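Local coordinates for bifunctional protein PutA (Bdellovibrio bacteriovorus, PDB 5UR2) that probably catalyses both steps of proline catabolism to glutamate, proline dehydrogenation on a flavin and NAD-dependent oxidation of L-glutamate gamma-semialdehyde, at residues Val768-Phe773 and Gly777-Ala782; Ala902-Val907 and Arg931-Ala936; Val924-Val929 and Gly952-Gly957. All coordinates share one frame; numbering follows the deposited sequence.

Contact 1 (Val768-Phe773 and Gly777-Ala782); sequences VIYSAF and GQKCSA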
ATOM      1  N   VAL B 768      33.148   9.501  -1.488  1.00 19.07           N
ATOM      2  CA  VAL B 768      33.114  10.393  -2.647  1.00 27.05           C
ATOM      3  C   VAL B 768      33.879   9.792  -3.834  1.00 27.87           C
ATOM      4  O   VAL B 768      33.421   9.857  -4.988  1.00 25.60           O
ATOM      5  CB  VAL B 768      33.630  11.784  -2.248  1.00 28.59           C
ATOM      6  CG1 VAL B 768      33.923  12.607  -3.463  1.00 20.60           C
ATOM      7  CG2 VAL B 768      32.602  12.486  -1.379  1.00 21.15           C
ATOM      8  N   ILE B 769      35.047   9.194  -3.580  1.00 26.42           N
ATOM      9  CA  ILE B 769      35.814   8.572  -4.664  1.00 23.70           C
ATOM     10  C   ILE B 769      34.968   7.526  -5.379  1.00 25.11           C
ATOM     11  O   ILE B 769      34.830   7.552  -6.610  1.00 21.16           O
ATOM     12  CB  ILE B 769      37.130   7.962  -4.137  1.00 25.87           C
ATOM     13  CG1 ILE B 769      38.114   9.058  -3.769  1.00 24.12           C
ATOM     14  CG2 ILE B 769      37.797   7.097  -5.200  1.00 21.48           C
ATOM     15  CD1 ILE B 769      38.651   9.783  -4.987  1.00 20.95           C
ATOM     16  N   TYR B 770      34.361   6.610  -4.624  1.00 28.21           N
ATOM     17  CA  TYR B 770      33.589   5.567  -5.286  1.00 23.55           C
ATOM     18  C   TYR B 770      32.336   6.136  -5.932  1.00 19.82           C
ATOM     19  O   TYR B 770      31.972   5.729  -7.044  1.00 21.30           O
ATOM     20  CB  TYR B 770      33.232   4.422  -4.328  1.00 17.37           C
ATOM     21  CG  TYR B 770      32.367   3.409  -5.041  1.00 21.38           C
ATOM     22  CD1 TYR B 770      32.880   2.675  -6.092  1.00 24.33           C
ATOM     23  CD2 TYR B 770      31.010   3.234  -4.711  1.00 20.19           C
ATOM     24  CE1 TYR B 770      32.099   1.765  -6.787  1.00 26.96           C
ATOM     25  CE2 TYR B 770      30.222   2.317  -5.394  1.00 21.24           C
ATOM     26  CZ  TYR B 770      30.779   1.589  -6.447  1.00 28.46           C
ATOM     27  OH  TYR B 770      30.035   0.678  -7.170  1.00 25.47           O
ATOM     28  N   SER B 771      31.674   7.093  -5.275  1.00 25.68           N
ATOM     29  CA  SER B 771      30.476   7.706  -5.867  1.00 23.30           C
ATOM     30  C   SER B 771      30.794   8.470  -7.154  1.00 25.41           C
ATOM     31  O   SER B 771      29.952   8.542  -8.067  1.00 21.95           O
ATOM     32  CB  SER B 771      29.797   8.636  -4.853  1.00 25.26           C
ATOM     33  OG  SER B 771      29.306   7.937  -3.711  1.00 23.76           O
ATOM     34  N   ALA B 772      31.986   9.068  -7.237  1.00 24.29           N
ATOM     35  CA  ALA B 772      32.376   9.881  -8.381  1.00 27.32           C
ATOM     36  C   ALA B 772      33.010   9.069  -9.503  1.00 33.90           C
ATOM     37  O   ALA B 772      32.765   9.358 -10.678  1.00 37.11           O
ATOM     38  CB  ALA B 772      33.350  10.976  -7.947  1.00 29.58           C
ATOM     39  N   PHE B 773      33.833   8.064  -9.178  1.00 26.46           N
ATOM     40  CA  PHE B 773      34.611   7.379 -10.198  1.00 22.00           C
ATOM     41  C   PHE B 773      34.206   5.919 -10.412  1.00 23.90           C
ATOM     42  O   PHE B 773      34.659   5.306 -11.383  1.00 25.29           O
ATOM     43  CB  PHE B 773      36.116   7.476  -9.866  1.00 22.13           C
ATOM     44  CG  PHE B 773      36.640   8.904  -9.829  1.00 24.89           C
ATOM     45  CD1 PHE B 773      36.388   9.784 -10.881  1.00 26.19           C
ATOM     46  CD2 PHE B 773      37.367   9.373  -8.736  1.00 24.70           C
ATOM     47  CE1 PHE B 773      36.863  11.099 -10.855  1.00 28.98           C
ATOM     48  CE2 PHE B 773      37.842  10.698  -8.702  1.00 21.41           C
ATOM     49  CZ  PHE B 773      37.595  11.554  -9.768  1.00 21.84           C
ATOM     50  N   GLY B 777      32.032   7.134 -13.424  1.00 24.53           N
ATOM     51  CA  GLY B 777      31.029   8.160 -13.284  1.00 24.82           C
ATOM     52  C   GLY B 777      29.833   7.999 -14.192  1.00 28.14           C
ATOM     53  O   GLY B 777      28.995   8.902 -14.244  1.00 23.05           O
ATOM     54  N   GLN B 778      29.709   6.866 -14.884  1.00 23.44           N
ATOM     55  CA  GLN B 778      28.618   6.658 -15.841  1.00 19.78           C
ATOM     56  C   GLN B 778      27.376   6.085 -15.149  1.00 25.13           C
ATOM     57  O   GLN B 778      26.876   5.009 -15.481  1.00 22.78           O
ATOM     58  CB  GLN B 778      29.082   5.749 -16.977  1.00 23.86           C
ATOM     59  CG  GLN B 778      30.349   6.238 -17.739  1.00 22.99           C
ATOM     60  CD  GLN B 778      30.754   5.290 -18.876  1.00 25.09           C
ATOM     61  OE1 GLN B 778      30.603   5.622 -20.057  1.00 25.85           O
ATOM     62  NE2 GLN B 778      31.250   4.100 -18.519  1.00 28.35           N
ATOM     63  N   LYS B 779      26.875   6.829 -14.163  1.00 26.46           N
ATOM     64  CA  LYS B 779      25.673   6.461 -13.430  1.00 20.90           C
ATOM     65  C   LYS B 779      24.807   7.692 -13.266  1.00 26.19           C
ATOM     66  O   LYS B 779      25.322   8.806 -13.139  1.00 28.74           O
ATOM     67  CB  LYS B 779      25.978   5.872 -12.046  1.00 17.53           C
ATOM     68  CG  LYS B 779      26.955   4.705 -12.063  1.00 20.79           C
ATOM     69  CD  LYS B 779      27.132   4.054 -10.683  1.00 18.81           C
ATOM     70  CE  LYS B 779      28.212   2.938 -10.763  1.00 17.14           C
ATOM     71  NZ  LYS B 779      28.423   2.197  -9.489  1.00 22.53           N
ATOM     72  N   CYS B 780      23.492   7.497 -13.317  1.00 17.00           N
ATOM     73  CA  CYS B 780      22.602   8.616 -13.046  1.00 23.91           C
ATOM     74  C   CYS B 780      22.725   9.091 -11.609  1.00 22.80           C
ATOM     75  O   CYS B 780      22.383  10.243 -11.316  1.00 19.02           O
ATOM     76  CB  CYS B 780      21.138   8.239 -13.351  1.00 31.88           C
ATOM     77  SG  CYS B 780      20.720   7.974 -15.125  1.00 41.38           S
ATOM     78  N   SER B 781      23.184   8.224 -10.709  1.00 16.85           N
ATOM     79  CA  SER B 781      23.355   8.542  -9.299  1.00 17.82           C
ATOM     80  C   SER B 781      24.749   9.074  -8.964  1.00 19.54           C
ATOM     81  O   SER B 781      25.007   9.380  -7.793  1.00 18.43           O
ATOM     82  CB  SER B 781      23.067   7.291  -8.452  1.00 21.22           C
ATOM     83  OG  SER B 781      23.936   6.225  -8.820  1.00 20.62           O
ATOM     84  N   ALA B 782      25.642   9.184  -9.952  1.00 20.97           N
ATOM     85  CA  ALA B 782      27.049   9.465  -9.675  1.00 26.01           C
ATOM     86  C   ALA B 782      27.226  10.846  -9.052  1.00 26.57           C
ATOM     87  O   ALA B 782      26.550  11.812  -9.426  1.00 26.99           O
ATOM     88  CB  ALA B 782      27.875   9.365 -10.961  1.00 21.35           C
TER
HETATM   89  O   HOH W   1      29.769   4.474  -7.948  1.00 26.64           O
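The catalytic loop of the aldehyde dehydrogenase fold, which carries the predicted nucleophile Cys780, turns back here against the end of helix 761-773. Two side chains reach across, Tyr770 from the helix and Lys779 from the loop. They cross at about a right angle. Tyr770 OH lies 3.2 Å from Lys779 NZ, and the ammonium group sits obliquely to the phenol ring. Glu589 joins the two ends: it forms a salt bridge with Lys779 and a hydrogen bond with Tyr770 OH. The Lys779 chain is fully extended beyond CG, which carries NZ across to the helix. A water adds a second link. It donates to Tyr770 O at 2.7 Å and accepts from Lys779 NZ at 3.1 Å. The same water stands above one face of the Tyr770 ring, offset toward the rim.

Away from this polar end the backbones pack directly. Ala782 CA makes a CA-H...O contact with Ser771 O at 3.4 Å, and Ala782 CB lies 3.7 Å from Ser771 O; a backbone hydrogen bond between Ser771 and Ala783, the next residue, holds the chain here. Gly777, at positive phi (72°), brings its CA to within 3.4 Å of Ala772 O. Lys779 to Ala782 form a type I beta turn, with Cys780 and Ser781 in its middle. Cys780 itself does not touch the helix. Its neighbour Lys779 is the residue linked to the helix by charge and water, through Glu589 and the bridging molecule, while Gly777 and Ala782 pack on helix carbonyls.

Contact 2 (Ala902-Val907 and Arg931-Ala936); sequences ALTGGV and RGITGA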
ATOM      1  N   ALA B 902      17.133  16.368  -9.275  1.00 21.48           N
ATOM      2  CA  ALA B 902      16.803  16.031  -7.897  1.00 21.99           C
ATOM      3  C   ALA B 902      16.788  14.509  -7.750  1.00 26.16           C
ATOM      4  O   ALA B 902      15.801  13.898  -7.320  1.00 17.78           O
ATOM      5  CB  ALA B 902      15.468  16.666  -7.513  1.00 24.54           C
ATOM      6  N   LEU B 903      17.905  13.871  -8.111  1.00 18.01           N
ATOM      7  CA  LEU B 903      17.995  12.419  -8.072  1.00 17.43           C
ATOM      8  C   LEU B 903      18.678  11.963  -6.775  1.00 25.12           C
ATOM      9  O   LEU B 903      17.972  11.620  -5.819  1.00 25.35           O
ATOM     10  CB  LEU B 903      18.712  11.904  -9.326  1.00 18.00           C
ATOM     11  CG  LEU B 903      18.745  10.380  -9.536  1.00 20.03           C
ATOM     12  CD1 LEU B 903      17.432   9.733  -9.160  1.00 16.42           C
ATOM     13  CD2 LEU B 903      19.123  10.036 -10.968  1.00 19.70           C
ATOM     14  N   THR B 904      20.019  11.958  -6.690  1.00 18.80           N
ATOM     15  CA  THR B 904      20.656  11.550  -5.441  1.00 17.38           C
ATOM     16  C   THR B 904      21.384  12.724  -4.798  1.00 20.61           C
ATOM     17  O   THR B 904      21.684  13.727  -5.445  1.00 24.14           O
ATOM     18  CB  THR B 904      21.630  10.369  -5.624  1.00 21.82           C
ATOM     19  OG1 THR B 904      22.777  10.753  -6.399  1.00 20.88           O
ATOM     20  CG2 THR B 904      20.933   9.198  -6.285  1.00 19.32           C
ATOM     21  N   GLY B 905      21.648  12.589  -3.500  1.00 20.34           N
ATOM     22  CA  GLY B 905      22.388  13.592  -2.753  1.00 24.34           C
ATOM     23  C   GLY B 905      22.795  13.022  -1.414  1.00 25.26           C
ATOM     24  O   GLY B 905      22.208  12.051  -0.929  1.00 27.76           O
ATOM     25  N   GLY B 906      23.829  13.615  -0.830  1.00 27.15           N
ATOM     26  CA  GLY B 906      24.340  13.093   0.427  1.00 22.49           C
ATOM     27  C   GLY B 906      25.132  14.100   1.233  1.00 23.33           C
ATOM     28  O   GLY B 906      25.601  15.123   0.720  1.00 25.58           O
ATOM     29  N   VAL B 907      25.305  13.773   2.512  1.00 25.91           N
ATOM     30  CA  VAL B 907      26.095  14.574   3.437  1.00 23.91           C
ATOM     31  C   VAL B 907      26.937  13.656   4.313  1.00 29.78           C
ATOM     32  O   VAL B 907      26.470  12.608   4.776  1.00 33.71           O
ATOM     33  CB  VAL B 907      25.203  15.486   4.308  1.00 22.94           C
ATOM     34  CG1 VAL B 907      24.215  14.655   5.126  1.00 20.05           C
ATOM     35  CG2 VAL B 907      26.052  16.374   5.194  1.00 21.17           C
ATOM     36  N   ARG B 931      27.427   7.938   3.994  1.00 20.27           N
ATOM     37  CA  ARG B 931      27.865   6.886   3.080  1.00 22.76           C
ATOM     38  C   ARG B 931      27.810   7.426   1.655  1.00 18.65           C
ATOM     39  O   ARG B 931      27.323   8.527   1.416  1.00 21.71           O
ATOM     40  CB  ARG B 931      27.009   5.630   3.232  1.00 16.69           C
ATOM     41  CG  ARG B 931      25.501   5.888   3.209  1.00 18.53           C
ATOM     42  CD  ARG B 931      24.781   4.672   2.634  1.00 22.60           C
ATOM     43  NE  ARG B 931      24.997   4.587   1.197  1.00 26.22           N
ATOM     44  CZ  ARG B 931      24.663   3.554   0.430  1.00 29.78           C
ATOM     45  NH1 ARG B 931      24.094   2.477   0.959  1.00 25.84           N
ATOM     46  NH2 ARG B 931      24.920   3.595  -0.876  1.00 27.14           N
ATOM     47  N   GLY B 932      28.314   6.634   0.701  1.00 23.25           N
ATOM     48  CA  GLY B 932      28.247   7.011  -0.706  1.00 17.06           C
ATOM     49  C   GLY B 932      26.815   7.070  -1.253  1.00 16.79           C
ATOM     50  O   GLY B 932      25.859   6.588  -0.647  1.00 23.46           O
ATOM     51  N   ILE B 933      26.659   7.689  -2.427  1.00 16.94           N
ATOM     52  CA  ILE B 933      25.336   8.018  -2.947  1.00 18.27           C
ATOM     53  C   ILE B 933      24.982   7.204  -4.179  1.00 26.26           C
ATOM     54  O   ILE B 933      23.980   7.499  -4.842  1.00 22.55           O
ATOM     55  CB  ILE B 933      25.194   9.520  -3.247  1.00 17.32           C
ATOM     56  CG1 ILE B 933      26.149   9.941  -4.364  1.00 21.00           C
ATOM     57  CG2 ILE B 933      25.419  10.347  -1.997  1.00 17.70           C
ATOM     58  CD1 ILE B 933      25.840  11.342  -4.929  1.00 18.14           C
ATOM     59  N   THR B 934      25.763   6.180  -4.499  1.00 16.28           N
ATOM     60  CA  THR B 934      25.452   5.246  -5.558  1.00 18.41           C
ATOM     61  C   THR B 934      25.155   3.889  -4.918  1.00 18.53           C
ATOM     62  O   THR B 934      25.039   3.784  -3.694  1.00 19.38           O
ATOM     63  CB  THR B 934      26.597   5.190  -6.584  1.00 18.11           C
ATOM     64  OG1 THR B 934      27.774   4.630  -5.987  1.00 18.55           O
ATOM     65  CG2 THR B 934      26.921   6.586  -7.096  1.00 18.63           C
ATOM     66  N   GLY B 935      24.979   2.860  -5.745  1.00 27.58           N
ATOM     67  CA  GLY B 935      24.729   1.515  -5.237  1.00 29.07           C
ATOM     68  C   GLY B 935      23.361   1.275  -4.620  1.00 28.29           C
ATOM     69  O   GLY B 935      23.230   0.430  -3.719  1.00 26.17           O
ATOM     70  N   ALA B 936      22.336   1.996  -5.065  1.00 18.99           N
ATOM     71  CA  ALA B 936      20.988   1.741  -4.564  1.00 24.28           C
ATOM     72  C   ALA B 936      20.588   0.300  -4.852  1.00 22.22           C
ATOM     73  O   ALA B 936      20.784  -0.200  -5.959  1.00 22.54           O
ATOM     74  CB  ALA B 936      19.976   2.703  -5.209  1.00 14.52           C
TER
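Residues 904-907 run as an extended strand, part of strand 901-908, while residues 931-936 form an irregular loop that follows strand 926-929. The backbones come closest at Gly906 and Ile933, whose CA atoms are 6.2 Å apart. Their meeting is one of side chain against backbone. Ile933 supplies most of the contact from the loop side, and its CB points toward the strand.

Its two branches divide the work. Ile933 CG2 packs directly on the bare Gly905-Gly906 backbone, 3.8 Å from Gly905 O and 3.8 Å from Gly906 N. The longer branch runs toward Thr904, where Ile933 CD1 touches Thr904 OG1 at 3.4 Å. Ile933 CG1 sits between the backbone N and the carbonyl carbon (chi1 64°), and this sends the two branches to different residues of the strand. The side chains of Thr904 and Ile933 cross obliquely. Thr904 CB and CG2 face Ile933 O. Tyr928, Asn751 and Val753 also pack against Ile933.

At the start of the loop Arg931 curls onto the carbonyl of the following residue. Arg931 NE and Arg931 NH2 bond Gly932 O side-on, at 2.9 Å and 3.1 Å. The acceptor lies close to the guanidinium plane. NE is tilted only 15° from the carbonyl plane, but NH2 stands well above it. NH1 forms a salt bridge with Glu623 of the second subunit, so one guanidinium touches both the loop and the interface. Between the two segments, methyl groups rest on a hydroxyl and on peptide atoms, without hydrogen bonding. The Thr904 hydroxyl, buried against the CD1 methyl, has its polar partner in Ser781 O of the loop that carries Cys780.

Contact 3 (Val924-Val929 and Gly952-Gly957); sequences VGNLYV and GSKTGG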
ATOM      1  N   VAL B 924      16.219  15.942  -3.014  1.00 23.27           N
ATOM      2  CA  VAL B 924      16.618  14.762  -3.782  1.00 23.43           C
ATOM      3  C   VAL B 924      15.666  13.604  -3.490  1.00 22.88           C
ATOM      4  O   VAL B 924      15.007  13.552  -2.450  1.00 21.83           O
ATOM      5  CB  VAL B 924      18.073  14.317  -3.485  1.00 27.46           C
ATOM      6  CG1 VAL B 924      19.089  15.369  -3.966  1.00 20.30           C
ATOM      7  CG2 VAL B 924      18.240  14.017  -1.981  1.00 22.33           C
ATOM      8  N   GLY B 925      15.598  12.661  -4.432  1.00 21.82           N
ATOM      9  CA  GLY B 925      14.764  11.490  -4.221  1.00 21.23           C
ATOM     10  C   GLY B 925      15.434  10.399  -3.417  1.00 19.61           C
ATOM     11  O   GLY B 925      14.754   9.587  -2.789  1.00 25.70           O
ATOM     12  N   ASN B 926      16.762  10.341  -3.446  1.00 21.07           N
ATOM     13  CA  ASN B 926      17.534   9.393  -2.650  1.00 22.74           C
ATOM     14  C   ASN B 926      18.587  10.183  -1.896  1.00 23.96           C
ATOM     15  O   ASN B 926      19.543  10.689  -2.499  1.00 21.17           O
ATOM     16  CB  ASN B 926      18.179   8.308  -3.504  1.00 18.08           C
ATOM     17  CG  ASN B 926      17.207   7.212  -3.875  1.00 24.29           C
ATOM     18  OD1 ASN B 926      16.460   7.316  -4.856  1.00 21.92           O
ATOM     19  ND2 ASN B 926      17.199   6.154  -3.080  1.00 26.48           N
ATOM     20  N   LEU B 927      18.384  10.302  -0.589  1.00 16.86           N
ATOM     21  CA  LEU B 927      19.239  11.069   0.298  1.00 17.31           C
ATOM     22  C   LEU B 927      20.077  10.105   1.124  1.00 25.10           C
ATOM     23  O   LEU B 927      19.544   9.142   1.686  1.00 27.21           O
ATOM     24  CB  LEU B 927      18.388  11.952   1.207  1.00 17.68           C
ATOM     25  CG  LEU B 927      19.042  13.105   1.940  1.00 32.94           C
ATOM     26  CD1 LEU B 927      18.024  14.257   2.074  1.00 41.82           C
ATOM     27  CD2 LEU B 927      19.541  12.651   3.277  1.00 29.69           C
ATOM     28  N   TYR B 928      21.374  10.372   1.223  1.00 23.07           N
ATOM     29  CA  TYR B 928      22.276   9.504   1.971  1.00 21.04           C
ATOM     30  C   TYR B 928      23.001  10.291   3.047  1.00 21.54           C
ATOM     31  O   TYR B 928      23.443  11.420   2.811  1.00 24.37           O
ATOM     32  CB  TYR B 928      23.305   8.823   1.046  1.00 19.59           C
ATOM     33  CG  TYR B 928      22.656   7.909   0.047  1.00 22.86           C
ATOM     34  CD1 TYR B 928      22.373   6.591   0.377  1.00 22.28           C
ATOM     35  CD2 TYR B 928      22.290   8.373  -1.220  1.00 26.12           C
ATOM     36  CE1 TYR B 928      21.760   5.751  -0.515  1.00 20.85           C
ATOM     37  CE2 TYR B 928      21.689   7.534  -2.127  1.00 23.10           C
ATOM     38  CZ  TYR B 928      21.428   6.222  -1.766  1.00 23.62           C
ATOM     39  OH  TYR B 928      20.830   5.374  -2.652  1.00 22.15           O
ATOM     40  N   VAL B 929      23.148   9.679   4.221  1.00 24.93           N
ATOM     41  CA  VAL B 929      23.871  10.277   5.339  1.00 19.63           C
ATOM     42  C   VAL B 929      25.038   9.365   5.698  1.00 23.30           C
ATOM     43  O   VAL B 929      24.843   8.180   6.008  1.00 21.81           O
ATOM     44  CB  VAL B 929      22.952  10.527   6.546  1.00 20.12           C
ATOM     45  CG1 VAL B 929      23.728  11.124   7.710  1.00 22.67           C
ATOM     46  CG2 VAL B 929      21.827  11.467   6.142  1.00 21.13           C
ATOM     47  N   GLY B 952       7.296   9.282 -12.098  1.00 29.86           N
ATOM     48  CA  GLY B 952       6.654   7.984 -11.998  1.00 29.17           C
ATOM     49  C   GLY B 952       7.572   6.783 -11.854  1.00 31.65           C
ATOM     50  O   GLY B 952       7.094   5.646 -11.956  1.00 29.43           O
ATOM     51  N   SER B 953       8.872   6.987 -11.619  1.00 22.92           N
ATOM     52  CA  SER B 953       9.844   5.893 -11.565  1.00 26.06           C
ATOM     53  C   SER B 953      10.520   5.888 -10.199  1.00 22.50           C
ATOM     54  O   SER B 953      11.453   6.658  -9.956  1.00 18.99           O
ATOM     55  CB  SER B 953      10.887   6.025 -12.678  1.00 30.34           C
ATOM     56  OG  SER B 953      11.825   4.965 -12.637  1.00 24.98           O
ATOM     57  N   LYS B 954      10.047   5.027  -9.306  1.00 21.49           N
ATOM     58  CA  LYS B 954      10.702   4.754  -8.035  1.00 20.26           C
ATOM     59  C   LYS B 954      10.931   3.237  -7.972  1.00 21.58           C
ATOM     60  O   LYS B 954      10.159   2.508  -7.346  1.00 20.94           O
ATOM     61  CB  LYS B 954       9.849   5.278  -6.887  1.00 14.65           C
ATOM     62  CG  LYS B 954      10.584   5.395  -5.577  1.00 20.82           C
ATOM     63  CD  LYS B 954      11.798   6.301  -5.701  1.00 14.95           C
ATOM     64  CE  LYS B 954      12.171   6.899  -4.338  1.00 17.64           C
ATOM     65  NZ  LYS B 954      13.548   7.509  -4.395  1.00 16.86           N
ATOM     66  N   THR B 955      11.983   2.763  -8.649  1.00 19.14           N
ATOM     67  CA  THR B 955      12.186   1.332  -8.872  1.00 17.01           C
ATOM     68  C   THR B 955      12.527   0.614  -7.574  1.00 21.32           C
ATOM     69  O   THR B 955      13.088   1.200  -6.644  1.00 19.78           O
ATOM     70  CB  THR B 955      13.312   1.086  -9.891  1.00 21.28           C
ATOM     71  OG1 THR B 955      14.560   1.554  -9.361  1.00 20.01           O
ATOM     72  CG2 THR B 955      13.043   1.854 -11.190  1.00 18.68           C
ATOM     73  N   GLY B 956      12.183  -0.675  -7.514  1.00 21.15           N
ATOM     74  CA  GLY B 956      12.528  -1.461  -6.350  1.00 15.39           C
ATOM     75  C   GLY B 956      11.854  -1.026  -5.058  1.00 21.56           C
ATOM     76  O   GLY B 956      12.379  -1.293  -3.970  1.00 19.45           O
ATOM     77  N   GLY B 957      10.712  -0.348  -5.145  1.00 15.24           N
ATOM     78  CA  GLY B 957       9.960   0.050  -3.975  1.00 14.84           C
ATOM     79  C   GLY B 957       8.491  -0.270  -4.135  1.00 20.72           C
ATOM     80  O   GLY B 957       8.035  -0.696  -5.200  1.00 18.73           O
TER
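The side chains of Lys954 and Asn926 approach from opposite directions, and NZ meets the amide oxygen OD1, at the start of strand 926-929 in the aldehyde dehydrogenase fold. The lysine comes from the loop after strand 950-951, where it opens a type II beta turn to Gly957. The asparagine is the first residue of the strand. The backbones stay well apart: the closest CA atoms, those of Gly925 and Lys954, are 8.7 Å from each other. The long lysine chain spans this distance. Its CG is anti to the backbone N (chi1 -164°), the chain bends at chi2, and beyond that it runs nearly straight to NZ.

The Asn926 amide is set by the loop before strand 946-947. Its ND2 donates to Pro942 O and its OD1 accepts from Gly944 N, which fixes which way round the amide lies. Asn926 is thus both an acceptor for the ammonium group and a link to the 942-944 backbone. Strand 926-929 pairs with strand 901-908, and it also forms a parallel ladder with a strand of the second subunit. The Lys954 chain packs on Tyr627 of that subunit.

Four oxygens surround the buried ammonium group. Gly944 O and Pro942 O lie outside the two segments, and Gly925 O and Asn926 OD1 within them. The bond from Lys954 NZ to Asn926 OD1, at 3.0 Å, is weak. An ammonium group has three N-H, so the four oxygens cannot all take a full bond at once. Lys954 NZ donates to Gly925 O at 2.9 Å, and the nitrogen stands well above the plane of that carbonyl, 62° out of it.

All three contacts lie in the aldehyde dehydrogenase part of the chain. Contact 1 closes before contact 2 opens, and the segments of contacts 2 and 3 alternate in sequence. Centres of contacts 1 and 2 are about 9 Å apart, as are those of contacts 2 and 3, while contacts 1 and 3 are about 16 Å apart and do not touch. Contact 2 is the middle member. Ser771 OG probably bonds Ile933 N, joining it to contact 1. Strands 901-908 and 926-929 are neighbours in one sheet, joining it to contact 3. The row therefore links the predicted catalytic loop, through this sheet, to the subunit interface.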